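Local coordinates for protein dihydrodipicolinate synthase (Rhodopseudomonas palustris, PDB 3DZ1) that probably catalyses the 4-hydroxy-tetrahydrodipicolinate synthase step of lysine biosynthesis, as a member of the DapA family with a closed TIM barrel, at residues T18-D23 / L52-K57; V264-L269 / G273-S278. All coordinates share one frame; numbering follows the deposited sequence.

Contact 1: T18-D23 / L52-K57; sequences TPFHDD and LGEAPK
Thr18 and Gly53 bring the two loops together, Thr18 OG1 donating to Gly53 O over 2.6 Å. The approach, at 128° to the C=O bond and in the carbonyl plane, places the hydroxyl on a lone pair. With OG1 anti to the carbonyl carbon of its own residue (chi1 -67°), the torsion points it at Gly53 O. A bridging water accepts from Thr18 N and donates to Leu52 O, and its second proton goes to Glu54 OE2 at 2.8 Å. Glu54 is the chain to follow outward. Its CB lies 4.2 Å from Phe20 CE2, a marginal contact, and CG leads on in an extended chain. Glu54 CD lies in the plane of the Phe20 ring, 3.6 Å from Phe20 CE2, which puts the carboxylate at the ring edge. The carboxylate and ring planes are 88° apart. Of its oxygens, Glu54 OE2 comes to 3.5 Å from Phe20 CE2, and Glu54 OE1 to 3.7 Å from the same carbon. Their polar partners differ. Glu54 OE1 receives Lys57 NZ in a 2.9 Å salt bridge, on the anti side and tilted out of the carboxylate plane, and also accepts from Arg281 N. Glu54 OE2 adds a salt bridge to Lys266 NZ to its bond with the water. With both oxygens engaged, rotation of this buried carboxylate is probably restricted. One face of the Phe20 ring is met by Thr18 O, 3.3 Å above the plane and towards the rim. The contact joins the loops that follow the neighbouring barrel strands 11-15 and 45-48; helix 28-40 packs against Pro19, while helix 260-271 touches both Phe20 and Glu54.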
ATOM      1  N   THR A  18     -23.067 -16.198  -2.315  1.00  8.54           N
ATOM      2  CA  THR A  18     -24.002 -16.581  -1.265  1.00 10.52           C
ATOM      3  C   THR A  18     -25.309 -15.890  -1.633  1.00 10.85           C
ATOM      4  O   THR A  18     -25.380 -14.662  -1.649  1.00 12.00           O
ATOM      5  CB  THR A  18     -23.520 -16.111   0.124  1.00  9.39           C
ATOM      6  OG1 THR A  18     -22.329 -16.823   0.474  1.00  8.35           O
ATOM      7  CG2 THR A  18     -24.585 -16.371   1.185  1.00  8.65           C
ATOM      8  N   PRO A  19     -26.352 -16.669  -1.966  1.00 12.24           N
ATOM      9  CA  PRO A  19     -27.661 -16.125  -2.344  1.00 13.60           C
ATOM     10  C   PRO A  19     -28.380 -15.425  -1.195  1.00 14.21           C
ATOM     11  O   PRO A  19     -28.551 -16.006  -0.127  1.00 13.21           O
ATOM     12  CB  PRO A  19     -28.435 -17.363  -2.813  1.00 13.77           C
ATOM     13  CG  PRO A  19     -27.365 -18.326  -3.212  1.00 14.31           C
ATOM     14  CD  PRO A  19     -26.341 -18.132  -2.128  1.00 12.76           C
ATOM     15  N   PHE A  20     -28.799 -14.184  -1.426  1.00 15.20           N
ATOM     16  CA  PHE A  20     -29.523 -13.405  -0.423  1.00 17.69           C
ATOM     17  C   PHE A  20     -30.835 -12.887  -1.000  1.00 18.47           C
ATOM     18  O   PHE A  20     -30.977 -12.723  -2.214  1.00 16.04           O
ATOM     19  CB  PHE A  20     -28.736 -12.162   0.010  1.00 21.04           C
ATOM     20  CG  PHE A  20     -27.444 -12.452   0.710  1.00 23.81           C
ATOM     21  CD1 PHE A  20     -27.424 -13.151   1.911  1.00 25.54           C
ATOM     22  CD2 PHE A  20     -26.246 -11.976   0.188  1.00 24.18           C
ATOM     23  CE1 PHE A  20     -26.226 -13.368   2.585  1.00 25.84           C
ATOM     24  CE2 PHE A  20     -25.046 -12.189   0.854  1.00 24.79           C
ATOM     25  CZ  PHE A  20     -25.037 -12.885   2.055  1.00 25.36           C
ATOM     26  N   HIS A  21     -31.792 -12.631  -0.119  1.00 20.85           N
ATOM     27  CA  HIS A  21     -33.049 -12.041  -0.537  1.00 23.44           C
ATOM     28  C   HIS A  21     -32.792 -10.555  -0.285  1.00 24.24           C
ATOM     29  O   HIS A  21     -31.729 -10.188   0.213  1.00 22.30           O
ATOM     30  CB  HIS A  21     -34.210 -12.555   0.316  1.00 25.98           C
ATOM     31  CG  HIS A  21     -34.605 -13.966   0.004  1.00 27.66           C
ATOM     32  ND1 HIS A  21     -35.019 -14.362  -1.250  1.00 30.75           N
ATOM     33  CD2 HIS A  21     -34.657 -15.073   0.784  1.00 29.48           C
ATOM     34  CE1 HIS A  21     -35.312 -15.651  -1.229  1.00 30.72           C
ATOM     35  NE2 HIS A  21     -35.101 -16.105  -0.006  1.00 30.15           N
ATOM     36  N   ASP A  22     -33.747  -9.700  -0.615  1.00 26.06           N
ATOM     37  CA  ASP A  22     -33.564  -8.264  -0.434  1.00 28.96           C
ATOM     38  C   ASP A  22     -33.357  -7.812   1.015  1.00 29.92           C
ATOM     39  O   ASP A  22     -32.636  -6.844   1.272  1.00 29.28           O
ATOM     40  CB  ASP A  22     -34.748  -7.541  -1.065  1.00 31.47           C
ATOM     41  CG  ASP A  22     -34.963  -7.955  -2.511  1.00 34.01           C
ATOM     42  OD1 ASP A  22     -34.186  -7.509  -3.384  1.00 33.52           O
ATOM     43  OD2 ASP A  22     -35.899  -8.742  -2.769  1.00 34.63           O
ATOM     44  N   ASP A  23     -33.974  -8.512   1.962  1.00 30.73           N
ATOM     45  CA  ASP A  23     -33.825  -8.164   3.371  1.00 32.18           C
ATOM     46  C   ASP A  23     -32.444  -8.583   3.879  1.00 31.36           C
ATOM     47  O   ASP A  23     -32.070  -8.292   5.019  1.00 31.79           O
ATOM     48  CB  ASP A  23     -34.917  -8.846   4.202  1.00 36.34           C
ATOM     49  CG  ASP A  23     -35.016 -10.334   3.924  1.00 39.69           C
ATOM     50  OD1 ASP A  23     -33.961 -10.993   3.845  1.00 42.47           O
ATOM     51  OD2 ASP A  23     -36.147 -10.851   3.792  1.00 42.72           O
ATOM     52  N   LEU A  52     -15.786 -13.716  -2.493  1.00 16.49           N
ATOM     53  CA  LEU A  52     -16.808 -13.810  -3.528  1.00 17.75           C
ATOM     54  C   LEU A  52     -18.155 -14.285  -3.003  1.00 16.96           C
ATOM     55  O   LEU A  52     -19.193 -14.017  -3.613  1.00 14.65           O
ATOM     56  CB  LEU A  52     -16.331 -14.717  -4.665  1.00 19.06           C
ATOM     57  CG  LEU A  52     -15.152 -14.169  -5.481  1.00 23.61           C
ATOM     58  CD1 LEU A  52     -14.888 -15.081  -6.669  1.00 25.99           C
ATOM     59  CD2 LEU A  52     -15.459 -12.767  -5.971  1.00 23.88           C
ATOM     60  N   GLY A  53     -18.137 -14.987  -1.874  1.00 15.46           N
ATOM     61  CA  GLY A  53     -19.369 -15.463  -1.271  1.00 14.35           C
ATOM     62  C   GLY A  53     -19.822 -14.494  -0.192  1.00 14.67           C
ATOM     63  O   GLY A  53     -20.711 -14.799   0.605  1.00 14.87           O
ATOM     64  N   GLU A  54     -19.198 -13.317  -0.172  1.00 13.85           N
ATOM     65  CA  GLU A  54     -19.510 -12.270   0.800  1.00 14.46           C
ATOM     66  C   GLU A  54     -19.435 -12.770   2.242  1.00 14.79           C
ATOM     67  O   GLU A  54     -20.179 -12.308   3.110  1.00 13.96           O
ATOM     68  CB  GLU A  54     -20.902 -11.691   0.519  1.00 15.07           C
ATOM     69  CG  GLU A  54     -21.042 -11.061  -0.862  1.00 15.46           C
ATOM     70  CD  GLU A  54     -22.458 -10.585  -1.154  1.00 17.74           C
ATOM     71  OE1 GLU A  54     -22.874  -9.543  -0.597  1.00 14.47           O
ATOM     72  OE2 GLU A  54     -23.158 -11.259  -1.940  1.00 12.97           O
ATOM     73  N   ALA A  55     -18.528 -13.707   2.496  1.00 14.75           N
ATOM     74  CA  ALA A  55     -18.365 -14.260   3.837  1.00 17.02           C
ATOM     75  C   ALA A  55     -18.110 -13.174   4.890  1.00 18.07           C
ATOM     76  O   ALA A  55     -18.584 -13.274   6.021  1.00 17.85           O
ATOM     77  CB  ALA A  55     -17.232 -15.274   3.854  1.00 16.20           C
ATOM     78  N   PRO A  56     -17.350 -12.123   4.534  1.00 19.82           N
ATOM     79  CA  PRO A  56     -17.099 -11.076   5.529  1.00 21.00           C
ATOM     80  C   PRO A  56     -18.383 -10.390   5.997  1.00 20.84           C
ATOM     81  O   PRO A  56     -18.394  -9.739   7.044  1.00 22.22           O
ATOM     82  CB  PRO A  56     -16.168 -10.120   4.791  1.00 20.18           C
ATOM     83  CG  PRO A  56     -15.398 -11.041   3.895  1.00 20.75           C
ATOM     84  CD  PRO A  56     -16.483 -11.943   3.355  1.00 19.83           C
ATOM     85  N   LYS A  57     -19.460 -10.550   5.226  1.00 19.76           N
ATOM     86  CA  LYS A  57     -20.753  -9.936   5.538  1.00 17.94           C
ATOM     87  C   LYS A  57     -21.698 -10.853   6.315  1.00 17.98           C
ATOM     88  O   LYS A  57     -22.838 -10.479   6.601  1.00 15.92           O
ATOM     89  CB  LYS A  57     -21.451  -9.497   4.245  1.00 20.20           C
ATOM     90  CG  LYS A  57     -20.611  -8.608   3.346  1.00 20.50           C
ATOM     91  CD  LYS A  57     -21.382  -8.238   2.087  1.00 23.38           C
ATOM     92  CE  LYS A  57     -20.535  -7.424   1.129  1.00 22.86           C
ATOM     93  NZ  LYS A  57     -21.265  -7.135  -0.136  1.00 22.82           N
TER
HETATM   94  O   HOH W   1     -22.056 -13.639  -2.878  1.00 11.65           O

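Contact 2: V264-L269 / G273-S278; sequences VRKYVL and GLLSSS
Leu269 O receives both Leu274 N, at 2.9 Å and nearly in line with the carbonyl bond (170°), and Leu275 N, at 3.3 Å from well above the carbonyl plane, as the chain leaves helix 260-271 through Gly273 with its positive phi of 81°. Any side chain at this phi would collide with the carbonyl oxygen before it, which explains a glycine. Behind these bonds lies an apolar seam. Leu269 CD2 meets Leu274 CD1 at 3.8 Å, the two side chains crossing at a slant, and Leu269 CB rests against Leu275 CG. Leu275 also carries its CD1 to Lys266 CG, where the two chains run roughly at right angles. Further back, Ser278 settles on the helix with its CB 3.5 Å from Lys266 O. The lysine stem returns the contact, Lys266 CD lying 3.5 Å from Ser278 O. With CG anti to the carbonyl carbon (chi1 -75°) and the rest extended, the stem carries NZ beyond Ser278, to the loop carrying Thr18 and to Glu54. There Lys266 NZ sits among Glu54 OE2, its salt-bridge partner, Thr18 O and Ala279 O. A water stands farther off, 3.2 Å from Lys266 NZ, and also lies 2.8 Å from Ser277 O. A methionine at Lys266 would probably leave the Glu54 carboxylate without this positive mate, and Thr18 O and Ala279 O without their donor. The positive-phi glycine at C', the bond from Leu274 N back to Leu269 O and the apolar C3–C'' contact of Leu269 with Leu274 identify a Schellman motif, here ending a helix that follows the barrel.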
ATOM      1  N   VAL A 264     -22.634  -7.877 -11.313  1.00 10.44           N
ATOM      2  CA  VAL A 264     -22.841  -8.435 -12.643  1.00 11.37           C
ATOM      3  C   VAL A 264     -23.202  -9.912 -12.535  1.00 10.27           C
ATOM      4  O   VAL A 264     -24.154 -10.372 -13.167  1.00  9.13           O
ATOM      5  CB  VAL A 264     -21.585  -8.275 -13.530  1.00 10.43           C
ATOM      6  CG1 VAL A 264     -21.784  -8.999 -14.861  1.00 10.66           C
ATOM      7  CG2 VAL A 264     -21.315  -6.796 -13.781  1.00 12.56           C
ATOM      8  N   ARG A 265     -22.440 -10.645 -11.727  1.00 10.45           N
ATOM      9  CA  ARG A 265     -22.671 -12.077 -11.519  1.00 10.98           C
ATOM     10  C   ARG A 265     -24.075 -12.369 -11.019  1.00 10.28           C
ATOM     11  O   ARG A 265     -24.794 -13.184 -11.592  1.00 10.26           O
ATOM     12  CB  ARG A 265     -21.706 -12.647 -10.477  1.00 12.64           C
ATOM     13  CG  ARG A 265     -20.258 -12.734 -10.891  1.00 20.04           C
ATOM     14  CD  ARG A 265     -19.425 -13.263  -9.729  1.00 18.74           C
ATOM     15  NE  ARG A 265     -18.004 -13.331 -10.045  1.00 23.47           N
ATOM     16  CZ  ARG A 265     -17.248 -12.279 -10.340  1.00 24.64           C
ATOM     17  NH1 ARG A 265     -17.772 -11.066 -10.361  1.00 27.55           N
ATOM     18  NH2 ARG A 265     -15.961 -12.441 -10.612  1.00 28.38           N
ATOM     19  N   LYS A 266     -24.449 -11.725  -9.921  1.00 11.07           N
ATOM     20  CA  LYS A 266     -25.762 -11.949  -9.337  1.00  9.81           C
ATOM     21  C   LYS A 266     -26.904 -11.521 -10.248  1.00 10.19           C
ATOM     22  O   LYS A 266     -27.958 -12.157 -10.266  1.00  8.55           O
ATOM     23  CB  LYS A 266     -25.852 -11.260  -7.974  1.00 10.92           C
ATOM     24  CG  LYS A 266     -25.079 -12.017  -6.888  1.00 13.80           C
ATOM     25  CD  LYS A 266     -25.421 -11.519  -5.492  1.00 13.97           C
ATOM     26  CE  LYS A 266     -24.990 -12.526  -4.439  1.00 14.76           C
ATOM     27  NZ  LYS A 266     -25.435 -12.127  -3.076  1.00 12.82           N
ATOM     28  N   TYR A 267     -26.693 -10.452 -11.008  1.00 10.06           N
ATOM     29  CA  TYR A 267     -27.710  -9.978 -11.939  1.00 10.22           C
ATOM     30  C   TYR A 267     -27.970 -11.058 -12.995  1.00 11.34           C
ATOM     31  O   TYR A 267     -29.115 -11.399 -13.282  1.00 10.48           O
ATOM     32  CB  TYR A 267     -27.238  -8.690 -12.622  1.00 13.09           C
ATOM     33  CG  TYR A 267     -28.107  -8.251 -13.781  1.00 15.85           C
ATOM     34  CD1 TYR A 267     -29.407  -7.793 -13.572  1.00 18.58           C
ATOM     35  CD2 TYR A 267     -27.635  -8.313 -15.093  1.00 15.77           C
ATOM     36  CE1 TYR A 267     -30.219  -7.408 -14.643  1.00 18.71           C
ATOM     37  CE2 TYR A 267     -28.436  -7.932 -16.170  1.00 16.27           C
ATOM     38  CZ  TYR A 267     -29.726  -7.482 -15.938  1.00 17.27           C
ATOM     39  OH  TYR A 267     -30.521  -7.116 -16.997  1.00 15.62           O
ATOM     40  N   VAL A 268     -26.902 -11.601 -13.568  1.00  8.34           N
ATOM     41  CA  VAL A 268     -27.039 -12.628 -14.597  1.00  8.77           C
ATOM     42  C   VAL A 268     -27.571 -13.958 -14.054  1.00  9.15           C
ATOM     43  O   VAL A 268     -28.434 -14.585 -14.670  1.00  7.73           O
ATOM     44  CB  VAL A 268     -25.692 -12.880 -15.314  1.00  8.71           C
ATOM     45  CG1 VAL A 268     -25.845 -14.001 -16.331  1.00  7.86           C
ATOM     46  CG2 VAL A 268     -25.229 -11.603 -16.013  1.00  9.67           C
ATOM     47  N   LEU A 269     -27.065 -14.385 -12.903  1.00  9.56           N
ATOM     48  CA  LEU A 269     -27.514 -15.645 -12.318  1.00 11.31           C
ATOM     49  C   LEU A 269     -29.007 -15.589 -12.000  1.00 11.46           C
ATOM     50  O   LEU A 269     -29.692 -16.611 -12.023  1.00 11.83           O
ATOM     51  CB  LEU A 269     -26.712 -15.962 -11.052  1.00 11.33           C
ATOM     52  CG  LEU A 269     -25.240 -16.308 -11.295  1.00 12.92           C
ATOM     53  CD1 LEU A 269     -24.501 -16.413  -9.967  1.00 12.04           C
ATOM     54  CD2 LEU A 269     -25.148 -17.618 -12.066  1.00 10.35           C
ATOM     55  N   GLY A 273     -32.370 -17.599 -13.869  1.00 11.51           N
ATOM     56  CA  GLY A 273     -33.290 -18.354 -13.038  1.00 14.06           C
ATOM     57  C   GLY A 273     -32.670 -19.146 -11.901  1.00 15.89           C
ATOM     58  O   GLY A 273     -33.341 -19.990 -11.305  1.00 15.31           O
ATOM     59  N   LEU A 274     -31.403 -18.874 -11.588  1.00 14.89           N
ATOM     60  CA  LEU A 274     -30.708 -19.589 -10.521  1.00 15.39           C
ATOM     61  C   LEU A 274     -30.849 -18.899  -9.167  1.00 15.17           C
ATOM     62  O   LEU A 274     -30.862 -19.558  -8.128  1.00 15.09           O
ATOM     63  CB  LEU A 274     -29.227 -19.755 -10.884  1.00 16.23           C
ATOM     64  CG  LEU A 274     -28.994 -20.493 -12.208  1.00 17.52           C
ATOM     65  CD1 LEU A 274     -27.517 -20.492 -12.559  1.00 15.36           C
ATOM     66  CD2 LEU A 274     -29.527 -21.914 -12.099  1.00 19.51           C
ATOM     67  N   LEU A 275     -30.942 -17.574  -9.177  1.00 14.12           N
ATOM     68  CA  LEU A 275     -31.114 -16.821  -7.937  1.00 14.70           C
ATOM     69  C   LEU A 275     -32.497 -16.169  -7.940  1.00 15.31           C
ATOM     70  O   LEU A 275     -32.966 -15.721  -8.987  1.00 16.27           O
ATOM     71  CB  LEU A 275     -30.048 -15.722  -7.805  1.00 14.32           C
ATOM     72  CG  LEU A 275     -28.575 -16.117  -7.674  1.00 15.39           C
ATOM     73  CD1 LEU A 275     -27.726 -14.859  -7.473  1.00 13.31           C
ATOM     74  CD2 LEU A 275     -28.399 -17.063  -6.503  1.00 14.72           C
ATOM     75  N   SER A 276     -33.147 -16.133  -6.778  1.00 16.27           N
ATOM     76  CA  SER A 276     -34.459 -15.503  -6.645  1.00 17.69           C
ATOM     77  C   SER A 276     -34.256 -13.996  -6.644  1.00 17.93           C
ATOM     78  O   SER A 276     -35.064 -13.244  -7.192  1.00 18.03           O
ATOM     79  CB  SER A 276     -35.131 -15.906  -5.326  1.00 17.78           C
ATOM     80  OG  SER A 276     -35.492 -17.270  -5.328  1.00 23.84           O
ATOM     81  N   SER A 277     -33.167 -13.568  -6.010  1.00 16.33           N
ATOM     82  CA  SER A 277     -32.816 -12.158  -5.921  1.00 15.54           C
ATOM     83  C   SER A 277     -31.329 -11.964  -6.185  1.00 16.10           C
ATOM     84  O   SER A 277     -30.516 -12.837  -5.880  1.00 15.30           O
ATOM     85  CB  SER A 277     -33.152 -11.613  -4.531  1.00 16.51           C
ATOM     86  OG  SER A 277     -32.630 -10.303  -4.368  1.00 19.00           O
ATOM     87  N   SER A 278     -30.984 -10.811  -6.749  1.00 15.27           N
ATOM     88  CA  SER A 278     -29.598 -10.478  -7.060  1.00 15.73           C
ATOM     89  C   SER A 278     -28.985  -9.670  -5.922  1.00 15.82           C
ATOM     90  O   SER A 278     -27.877  -9.156  -6.037  1.00 15.63           O
ATOM     91  CB  SER A 278     -29.537  -9.661  -8.350  1.00 17.26           C
ATOM     92  OG  SER A 278     -30.294  -8.468  -8.224  1.00 19.89           O
TER
HETATM   93  O   HOH W   2     -28.366 -12.867  -4.011  1.00  9.40           O

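In the fold
Both segments of contact 1 precede those of contact 2 in the sequence, yet the centres of the two contacts are only 12 Å apart. The first belongs to the loops after the first two strands of the eight-stranded barrel, the second to helix 260-271 and the loop leading to helix 289-301. Lys266 ties them, its NZ lying 2.7 Å from Glu54 OE2, and Phe20 O packs on Ser277 CB. Helix 260-271 and the loop that follows it are thereby fastened to the barrel loops. Gly53 lies about 12 Å from the side chain of Met217, a predicted pyruvate-binding residue, whereas contact 2 is away from that site.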